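Local coordinates for uncharacterized protein AF_0924 (Archaeoglobus fulgidus, PDB 3DT5) that is of unknown function but is probably a membrane protein, here represented by its mainly helical C-terminal domain with a calcium ion bound in the crystal, at residues E20-K25 with L106-E111; E24-P29 with D99-E104. One frame throughout, in Å; residues are numbered along the deposited sequence. Where two conformers were deposited one is given.

Overall arrangement
Both contacts join the same two helices, 16-35 and 88-116, and their centres lie about 8 Å apart. The helices run against each other, so contact 1 (20-25 with 106-111) takes the start of one and the later part of the other, while contact 2 (24-29 with 99-104) lies deeper, its centre about 5 Å from that of the chain. E24 and K25 belong to both, at a wider pi-type turn. Within helix 16-35 a probable hydrogen bond from I28 N to L23 O, 2.8 Å, ties one contact to the next. Across the helices V108 CG2 packs 3.9 Å from Y27 CE2. An ethanediol, probably from the crystallisation liquor, sits beside R22 and near Y27.

Contact 1 of 2, residues E20-K25 with L106-E111; sequences EDRLEK and LEVLKE. With EDO (1,2-ethanediol), chain C.
The R22 guanidinium has V108 CG2 over one face, 3.7 Å from NH1, and the O2 hydroxyl of a bound 1,2-ethanediol at its edge, in its plane. NH1 and NH2 both donate to that one oxygen, at 3.0 and 2.9 Å from O2, in a two-pronged grip with moderately bent bonds. The arginine chain turns at its third torsion (chi3 76°) and runs roughly perpendicular to the valine. Its NE is held by the carbonyl of L57. With an alanine here, the L57 carbonyl and the diol oxygen would probably lose these donors, and V108 CG2 its guanidinium neighbour on one side. This is one end of an antiparallel pairing of two long helices, 16-35 and 88-116, whose local axes stand 10.3 Å apart at 143°. Between them the packing is apolar: L23 and V108 lie alongside, pointing opposite ways, with L23 CD2 3.5 Å from V108 CG1. V108 CG1 stands anti to its backbone N (chi1 177°), while CG2 serves the arginine and the diol. I19 and Y27 of helix 16-35 also touch V108. The other L23 branch, CD1, meets L109 CD2 at 4.0 Å, the two leucines crossing nearly perpendicularly.

Contact 2 of 2, residues E24-P29 with D99-E104; sequences EKFYIP and DVLWEE
Y27 and L101 bring the two backbones closest, 7.3 Å between their CA atoms, where the local axes of 24-29 and 99-104 cross at 122°. This is the buried middle of the pair of helices 16-35 and 88-116, which run in roughly opposite directions and cross steeply here; helix 16-35 carries a wider pi-type turn at 24-27 and a kink before P29. F26 and Y27, neighbours in sequence, lie against each other, with F26 CD2 over the centre of one face of the tyrosine ring. Both rings then share a single methyl of the facing helix: L101 CD1 is 3.6 Å from Y27 CD1 and 3.8 Å from F26 CE2. L62 of helix 60-65 touches both F26 and L101. E104 OE2 lies at the edge of the Y27 ring, near its plane, with ring and carboxylate planes 56° apart, and Y27 CE1 also packs 3.7 Å from E104 CB. The backbone N of G59 bonds to both Y27 OH and E104 OE2, while E104 OE1 accepts a hydrogen bond from the backbone N of L62, so both carboxylate oxygens have partners. Y27 OH donates to E104 OE2 at 2.5 Å, meeting the oxygen on its anti side and 35° out of the carboxylate plane.

Contact 1 of 2, residues E20-K25 with L106-E111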
ATOM      1  N   GLU A  20      -9.366   8.657  -9.832  1.00 39.01           N
ATOM      2  CA  GLU A  20      -8.483   9.515  -9.024  0.60 38.80           C
ATOM      3  C   GLU A  20      -8.639   9.221  -7.524  1.00 39.64           C
ATOM      4  O   GLU A  20      -7.650   9.199  -6.809  1.00 40.30           O
ATOM      5  CB  GLU A  20      -8.727  11.010  -9.313  0.60 38.47           C
ATOM      6  CG  GLU A  20      -8.131  11.528 -10.660  0.60 37.60           C
ATOM      7  CD  GLU A  20      -8.675  12.913 -11.121  0.60 37.09           C
ATOM      8  OE1 GLU A  20      -9.358  13.598 -10.330  0.60 34.23           O
ATOM      9  OE2 GLU A  20      -8.417  13.322 -12.289  0.60 33.27           O
ATOM     10  N   ASP A  21      -9.876   8.990  -7.052  1.00 39.76           N
ATOM     11  CA  ASP A  21     -10.131   8.667  -5.631  1.00 40.53           C
ATOM     12  C   ASP A  21      -9.465   7.335  -5.231  1.00 41.49           C
ATOM     13  O   ASP A  21      -8.949   7.229  -4.128  1.00 42.31           O
ATOM     14  CB  ASP A  21     -11.619   8.578  -5.278  1.00 40.15           C
ATOM     15  CG  ASP A  21     -12.317   9.928  -5.278  1.00 41.80           C
ATOM     16  OD1 ASP A  21     -11.628  10.969  -5.298  1.00 42.87           O
ATOM     17  OD2 ASP A  21     -13.565   9.944  -5.260  1.00 43.99           O
ATOM     18  N   ARG A  22      -9.503   6.335  -6.108  1.00 40.52           N
ATOM     19  CA  ARG A  22      -8.830   5.080  -5.813  1.00 41.59           C
ATOM     20  C   ARG A  22      -7.315   5.343  -5.627  1.00 41.85           C
ATOM     21  O   ARG A  22      -6.721   4.862  -4.646  1.00 42.51           O
ATOM     22  CB  ARG A  22      -9.085   4.028  -6.909  1.00 38.29           C
ATOM     23  CG  ARG A  22     -10.552   3.637  -7.109  1.00 40.97           C
ATOM     24  CD  ARG A  22     -10.588   2.497  -8.178  1.00 41.78           C
ATOM     25  NE  ARG A  22     -10.156   1.228  -7.591  1.00 40.16           N
ATOM     26  CZ  ARG A  22      -9.719   0.162  -8.272  1.00 40.71           C
ATOM     27  NH1 ARG A  22      -9.724   0.122  -9.606  1.00 39.72           N
ATOM     28  NH2 ARG A  22      -9.339  -0.913  -7.602  1.00 39.54           N
ATOM     29  N   LEU A  23      -6.683   6.029  -6.580  1.00 41.38           N
ATOM     30  CA  LEU A  23      -5.257   6.349  -6.487  1.00 41.41           C
ATOM     31  C   LEU A  23      -4.935   7.176  -5.249  1.00 41.11           C
ATOM     32  O   LEU A  23      -3.988   6.871  -4.500  1.00 40.78           O
ATOM     33  CB  LEU A  23      -4.760   7.089  -7.735  1.00 40.95           C
ATOM     34  CG  LEU A  23      -4.870   6.261  -9.025  1.00 43.73           C
ATOM     35  CD1 LEU A  23      -4.587   7.173 -10.239  1.00 42.15           C
ATOM     36  CD2 LEU A  23      -3.889   5.066  -9.012  1.00 40.28           C
ATOM     37  N   GLU A  24      -5.707   8.238  -5.022  1.00 40.60           N
ATOM     38  CA  GLU A  24      -5.351   9.187  -3.986  1.00 41.21           C
ATOM     39  C   GLU A  24      -5.733   8.715  -2.594  1.00 40.10           C
ATOM     40  O   GLU A  24      -5.101   9.112  -1.633  1.00 39.52           O
ATOM     41  CB  GLU A  24      -5.970  10.555  -4.228  1.00 40.71           C
ATOM     42  CG  GLU A  24      -5.371  11.288  -5.434  1.00 44.57           C
ATOM     43  CD  GLU A  24      -6.114  12.595  -5.751  1.00 46.85           C
ATOM     44  OE1 GLU A  24      -7.016  13.009  -4.962  1.00 54.26           O
ATOM     45  OE2 GLU A  24      -5.777  13.231  -6.783  1.00 54.86           O
ATOM     46  N   LYS A  25      -6.778   7.914  -2.466  1.00 37.59           N
ATOM     47  CA  LYS A  25      -7.268   7.593  -1.113  1.00 38.48           C
ATOM     48  C   LYS A  25      -6.812   6.183  -0.710  1.00 37.48           C
ATOM     49  O   LYS A  25      -6.918   5.815   0.451  1.00 37.98           O
ATOM     50  CB  LYS A  25      -8.807   7.710  -0.999  1.00 37.08           C
ATOM     51  CG  LYS A  25      -9.354   9.170  -1.202  1.00 39.07           C
ATOM     52  CD  LYS A  25     -10.878   9.130  -1.162  1.00 41.05           C
ATOM     53  CE  LYS A  25     -11.460  10.496  -1.328  1.00 44.84           C
ATOM     54  NZ  LYS A  25     -12.685  10.639  -0.465  1.00 52.40           N
ATOM     55  N   LEU A 106      -0.135  -0.013 -10.791  1.00 40.10           N
ATOM     56  CA  LEU A 106       0.309   0.313 -12.149  1.00 40.75           C
ATOM     57  C   LEU A 106      -0.831   0.138 -13.146  1.00 40.50           C
ATOM     58  O   LEU A 106      -0.921   0.879 -14.126  1.00 40.75           O
ATOM     59  CB  LEU A 106       1.431  -0.609 -12.589  1.00 41.51           C
ATOM     60  CG  LEU A 106       2.761  -0.466 -11.843  1.00 43.64           C
ATOM     61  CD1 LEU A 106       3.698  -1.604 -12.295  1.00 46.22           C
ATOM     62  CD2 LEU A 106       3.371   0.917 -12.009  1.00 41.90           C
ATOM     63  N   GLU A 107      -1.701  -0.852 -12.920  1.00 40.26           N
ATOM     64  CA  GLU A 107      -2.829  -1.030 -13.842  1.00 40.58           C
ATOM     65  C   GLU A 107      -3.818   0.134 -13.676  1.00 39.93           C
ATOM     66  O   GLU A 107      -4.327   0.670 -14.644  1.00 41.53           O
ATOM     67  CB  GLU A 107      -3.537  -2.382 -13.619  1.00 41.12           C
ATOM     68  CG  GLU A 107      -4.834  -2.439 -14.469  1.00 43.38           C
ATOM     69  CD  GLU A 107      -5.362  -3.847 -14.665  1.00 45.14           C
ATOM     70  OE1 GLU A 107      -6.560  -3.975 -15.016  1.00 45.66           O
ATOM     71  OE2 GLU A 107      -4.590  -4.819 -14.479  1.00 44.19           O
ATOM     72  N   VAL A 108      -4.095   0.548 -12.447  1.00 39.79           N
ATOM     73  CA  VAL A 108      -5.032   1.670 -12.247  1.00 40.58           C
ATOM     74  C   VAL A 108      -4.435   2.945 -12.852  1.00 41.54           C
ATOM     75  O   VAL A 108      -5.145   3.749 -13.494  1.00 42.63           O
ATOM     76  CB  VAL A 108      -5.418   1.861 -10.732  1.00 40.13           C
ATOM     77  CG1 VAL A 108      -6.348   3.090 -10.549  1.00 41.57           C
ATOM     78  CG2 VAL A 108      -6.154   0.612 -10.221  1.00 40.83           C
ATOM     79  N   LEU A 109      -3.133   3.143 -12.688  1.00 42.45           N
ATOM     80  CA  LEU A 109      -2.482   4.288 -13.370  1.00 44.64           C
ATOM     81  C   LEU A 109      -2.709   4.217 -14.908  1.00 45.49           C
ATOM     82  O   LEU A 109      -3.072   5.230 -15.525  1.00 46.77           O
ATOM     83  CB  LEU A 109      -0.979   4.283 -13.118  1.00 44.15           C
ATOM     84  CG  LEU A 109      -0.456   5.057 -11.945  1.00 45.69           C
ATOM     85  CD1 LEU A 109       1.060   5.070 -12.077  1.00 47.61           C
ATOM     86  CD2 LEU A 109      -1.043   6.489 -11.997  1.00 46.38           C
ATOM     87  N   LYS A 110      -2.462   3.038 -15.506  1.00 47.08           N
ATOM     88  CA  LYS A 110      -2.669   2.829 -16.982  1.00 48.45           C
ATOM     89  C   LYS A 110      -4.114   3.147 -17.372  1.00 47.49           C
ATOM     90  O   LYS A 110      -4.364   3.829 -18.367  1.00 46.62           O
ATOM     91  CB  LYS A 110      -2.310   1.414 -17.468  1.00 48.55           C
ATOM     92  CG  LYS A 110      -0.854   0.951 -17.240  1.00 52.26           C
ATOM     93  CD  LYS A 110      -0.512  -0.421 -17.947  1.00 52.72           C
ATOM     94  CE  LYS A 110       0.283  -1.441 -17.020  1.00 57.46           C
ATOM     95  NZ  LYS A 110      -0.589  -2.571 -16.303  1.00 55.14           N
ATOM     96  N   GLU A 111      -5.059   2.669 -16.561  1.00 46.04           N
ATOM     97  CA  GLU A 111      -6.480   2.937 -16.779  1.00 45.94           C
ATOM     98  C   GLU A 111      -6.825   4.433 -16.686  1.00 47.35           C
ATOM     99  O   GLU A 111      -7.669   4.949 -17.453  1.00 47.42           O
ATOM    100  CB  GLU A 111      -7.300   2.106 -15.789  1.00 45.00           C
ATOM    101  CG  GLU A 111      -7.106   0.607 -16.076  1.00 43.46           C
ATOM    102  CD  GLU A 111      -7.862  -0.292 -15.108  1.00 43.29           C
ATOM    103  OE1 GLU A 111      -7.940   0.046 -13.893  1.00 43.10           O
ATOM    104  OE2 GLU A 111      -8.330  -1.346 -15.546  1.00 42.95           O
TER
HETATM  105  C1  EDO C 302      -6.681  -2.551 -11.144  1.00 37.15           C
HETATM  106  O1  EDO C 302      -6.818  -3.796 -11.825  1.00 37.46           O
HETATM  107  C2  EDO C 302      -7.200  -2.768  -9.715  1.00 33.96           C
HETATM  108  O2  EDO C 302      -8.598  -2.668  -9.767  1.00 33.73           O

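Contact 2 of 2, residues E24-P29 with D99-E104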
ATOM      1  N   GLU A  24      -5.707   8.238  -5.022  1.00 40.60           N
ATOM      2  CA  GLU A  24      -5.351   9.187  -3.986  1.00 41.21           C
ATOM      3  C   GLU A  24      -5.733   8.715  -2.594  1.00 40.10           C
ATOM      4  O   GLU A  24      -5.101   9.112  -1.633  1.00 39.52           O
ATOM      5  CB  GLU A  24      -5.970  10.555  -4.228  1.00 40.71           C
ATOM      6  CG  GLU A  24      -5.371  11.288  -5.434  1.00 44.57           C
ATOM      7  CD  GLU A  24      -6.114  12.595  -5.751  1.00 46.85           C
ATOM      8  OE1 GLU A  24      -7.016  13.009  -4.962  1.00 54.26           O
ATOM      9  OE2 GLU A  24      -5.777  13.231  -6.783  1.00 54.86           O
ATOM     10  N   LYS A  25      -6.778   7.914  -2.466  1.00 37.59           N
ATOM     11  CA  LYS A  25      -7.268   7.593  -1.113  1.00 38.48           C
ATOM     12  C   LYS A  25      -6.812   6.183  -0.710  1.00 37.48           C
ATOM     13  O   LYS A  25      -6.918   5.815   0.451  1.00 37.98           O
ATOM     14  CB  LYS A  25      -8.807   7.710  -0.999  1.00 37.08           C
ATOM     15  CG  LYS A  25      -9.354   9.170  -1.202  1.00 39.07           C
ATOM     16  CD  LYS A  25     -10.878   9.130  -1.162  1.00 41.05           C
ATOM     17  CE  LYS A  25     -11.460  10.496  -1.328  1.00 44.84           C
ATOM     18  NZ  LYS A  25     -12.685  10.639  -0.465  1.00 52.40           N
ATOM     19  N   PHE A  26      -6.359   5.393  -1.670  1.00 36.63           N
ATOM     20  CA  PHE A  26      -6.001   4.012  -1.361  1.00 36.56           C
ATOM     21  C   PHE A  26      -4.583   3.673  -1.820  1.00 36.49           C
ATOM     22  O   PHE A  26      -3.715   3.478  -0.980  1.00 36.04           O
ATOM     23  CB  PHE A  26      -7.030   3.000  -1.948  1.00 34.56           C
ATOM     24  CG  PHE A  26      -6.703   1.569  -1.552  1.00 35.23           C
ATOM     25  CD1 PHE A  26      -7.176   1.033  -0.344  1.00 34.93           C
ATOM     26  CD2 PHE A  26      -5.860   0.815  -2.339  1.00 35.33           C
ATOM     27  CE1 PHE A  26      -6.846  -0.271   0.076  1.00 34.41           C
ATOM     28  CE2 PHE A  26      -5.495  -0.513  -1.943  1.00 34.59           C
ATOM     29  CZ  PHE A  26      -5.985  -1.032  -0.734  1.00 35.77           C
ATOM     30  N   TYR A  27      -4.344   3.653  -3.134  1.00 34.98           N
ATOM     31  CA  TYR A  27      -3.070   3.116  -3.639  1.00 36.35           C
ATOM     32  C   TYR A  27      -1.872   3.950  -3.179  1.00 36.72           C
ATOM     33  O   TYR A  27      -0.926   3.428  -2.623  1.00 35.35           O
ATOM     34  CB  TYR A  27      -3.089   3.008  -5.162  1.00 35.89           C
ATOM     35  CG  TYR A  27      -3.998   1.883  -5.589  1.00 36.02           C
ATOM     36  CD1 TYR A  27      -3.587   0.545  -5.446  1.00 36.21           C
ATOM     37  CD2 TYR A  27      -5.303   2.141  -5.991  1.00 35.54           C
ATOM     38  CE1 TYR A  27      -4.474  -0.516  -5.763  1.00 33.59           C
ATOM     39  CE2 TYR A  27      -6.194   1.097  -6.308  1.00 35.52           C
ATOM     40  CZ  TYR A  27      -5.755  -0.225  -6.198  1.00 35.68           C
ATOM     41  OH  TYR A  27      -6.582  -1.272  -6.488  1.00 35.87           O
ATOM     42  N   ILE A  28      -1.921   5.249  -3.442  1.00 36.72           N
ATOM     43  CA  ILE A  28      -0.780   6.111  -3.106  1.00 37.30           C
ATOM     44  C   ILE A  28      -0.489   6.148  -1.589  1.00 37.66           C
ATOM     45  O   ILE A  28       0.655   5.935  -1.186  1.00 38.22           O
ATOM     46  CB  ILE A  28      -0.933   7.517  -3.731  1.00 37.18           C
ATOM     47  CG1 ILE A  28      -0.889   7.381  -5.265  1.00 40.45           C
ATOM     48  CG2 ILE A  28       0.188   8.519  -3.181  1.00 38.17           C
ATOM     49  CD1 ILE A  28      -1.353   8.597  -6.036  1.00 45.02           C
ATOM     50  N   PRO A  29      -1.512   6.412  -0.731  1.00 37.46           N
ATOM     51  CA  PRO A  29      -1.148   6.392   0.695  1.00 37.87           C
ATOM     52  C   PRO A  29      -0.628   5.055   1.192  1.00 37.25           C
ATOM     53  O   PRO A  29       0.278   5.041   2.011  1.00 36.03           O
ATOM     54  CB  PRO A  29      -2.438   6.789   1.439  1.00 38.03           C
ATOM     55  CG  PRO A  29      -3.466   6.962   0.419  1.00 39.01           C
ATOM     56  CD  PRO A  29      -2.902   6.823  -0.961  1.00 37.05           C
ATOM     57  N   ASP A  99       3.349  -6.537  -3.100  1.00 37.53           N
ATOM     58  CA  ASP A  99       3.678  -6.822  -4.523  1.00 38.84           C
ATOM     59  C   ASP A  99       2.413  -6.802  -5.393  1.00 38.97           C
ATOM     60  O   ASP A  99       2.405  -6.229  -6.506  1.00 39.76           O
ATOM     61  CB  ASP A  99       4.412  -8.140  -4.641  1.00 38.47           C
ATOM     62  CG  ASP A  99       5.906  -8.034  -4.226  1.00 42.84           C
ATOM     63  OD1 ASP A  99       6.504  -6.901  -4.229  1.00 43.64           O
ATOM     64  OD2 ASP A  99       6.483  -9.112  -3.929  1.00 46.57           O
ATOM     65  N   VAL A 100       1.335  -7.412  -4.876  1.00 37.90           N
ATOM     66  CA  VAL A 100       0.012  -7.307  -5.540  1.00 37.30           C
ATOM     67  C   VAL A 100      -0.508  -5.861  -5.590  1.00 37.08           C
ATOM     68  O   VAL A 100      -1.019  -5.437  -6.619  1.00 37.09           O
ATOM     69  CB  VAL A 100      -1.066  -8.237  -4.899  1.00 36.51           C
ATOM     70  CG1 VAL A 100      -2.412  -8.063  -5.603  1.00 35.32           C
ATOM     71  CG2 VAL A 100      -0.621  -9.706  -5.033  1.00 38.67           C
ATOM     72  N   LEU A 101      -0.404  -5.127  -4.485  1.00 36.60           N
ATOM     73  CA  LEU A 101      -0.767  -3.711  -4.465  1.00 37.02           C
ATOM     74  C   LEU A 101      -0.052  -2.902  -5.573  1.00 38.85           C
ATOM     75  O   LEU A 101      -0.656  -2.069  -6.283  1.00 39.32           O
ATOM     76  CB  LEU A 101      -0.380  -3.145  -3.091  1.00 36.95           C
ATOM     77  CG  LEU A 101      -0.446  -1.611  -2.848  1.00 37.47           C
ATOM     78  CD1 LEU A 101      -1.882  -1.178  -2.804  1.00 37.25           C
ATOM     79  CD2 LEU A 101       0.263  -1.292  -1.483  1.00 36.42           C
ATOM     80  N   TRP A 102       1.252  -3.148  -5.718  1.00 39.59           N
ATOM     81  CA  TRP A 102       2.035  -2.446  -6.726  1.00 40.36           C
ATOM     82  C   TRP A 102       1.527  -2.822  -8.134  1.00 39.92           C
ATOM     83  O   TRP A 102       1.289  -1.958  -8.982  1.00 39.63           O
ATOM     84  CB  TRP A 102       3.530  -2.775  -6.595  1.00 40.47           C
ATOM     85  CG  TRP A 102       4.316  -1.985  -7.627  1.00 41.19           C
ATOM     86  CD1 TRP A 102       4.867  -2.451  -8.822  1.00 42.33           C
ATOM     87  CD2 TRP A 102       4.551  -0.577  -7.598  1.00 40.74           C
ATOM     88  NE1 TRP A 102       5.462  -1.393  -9.494  1.00 41.19           N
ATOM     89  CE2 TRP A 102       5.288  -0.243  -8.768  1.00 42.55           C
ATOM     90  CE3 TRP A 102       4.266   0.435  -6.664  1.00 40.88           C
ATOM     91  CZ2 TRP A 102       5.698   1.067  -9.044  1.00 40.52           C
ATOM     92  CZ3 TRP A 102       4.680   1.748  -6.952  1.00 42.23           C
ATOM     93  CH2 TRP A 102       5.390   2.038  -8.124  1.00 42.88           C
ATOM     94  N   GLU A 103       1.344  -4.107  -8.416  1.00 41.11           N
ATOM     95  CA  GLU A 103       0.798  -4.492  -9.734  0.60 41.24           C
ATOM     96  C   GLU A 103      -0.565  -3.825 -10.009  1.00 41.15           C
ATOM     97  O   GLU A 103      -0.818  -3.302 -11.123  1.00 41.66           O
ATOM     98  CB  GLU A 103       0.730  -6.014  -9.881  0.60 42.10           C
ATOM     99  CG  GLU A 103       2.116  -6.718  -9.842  0.60 44.76           C
ATOM    100  CD  GLU A 103       3.167  -6.135 -10.815  0.60 50.64           C
ATOM    101  OE1 GLU A 103       4.337  -5.878 -10.401  0.60 50.03           O
ATOM    102  OE2 GLU A 103       2.836  -5.948 -12.007  0.60 53.98           O
ATOM    103  N   GLU A 104      -1.459  -3.847  -9.026  1.00 39.85           N
ATOM    104  CA  GLU A 104      -2.782  -3.182  -9.217  1.00 39.90           C
ATOM    105  C   GLU A 104      -2.623  -1.697  -9.468  1.00 39.48           C
ATOM    106  O   GLU A 104      -3.287  -1.138 -10.310  1.00 41.28           O
ATOM    107  CB  GLU A 104      -3.720  -3.306  -8.014  1.00 39.41           C
ATOM    108  CG  GLU A 104      -4.335  -4.659  -7.877  1.00 40.47           C
ATOM    109  CD  GLU A 104      -5.595  -4.672  -7.053  1.00 41.23           C
ATOM    110  OE1 GLU A 104      -6.240  -5.735  -7.136  1.00 40.85           O
ATOM    111  OE2 GLU A 104      -5.957  -3.720  -6.282  1.00 42.49           O
TER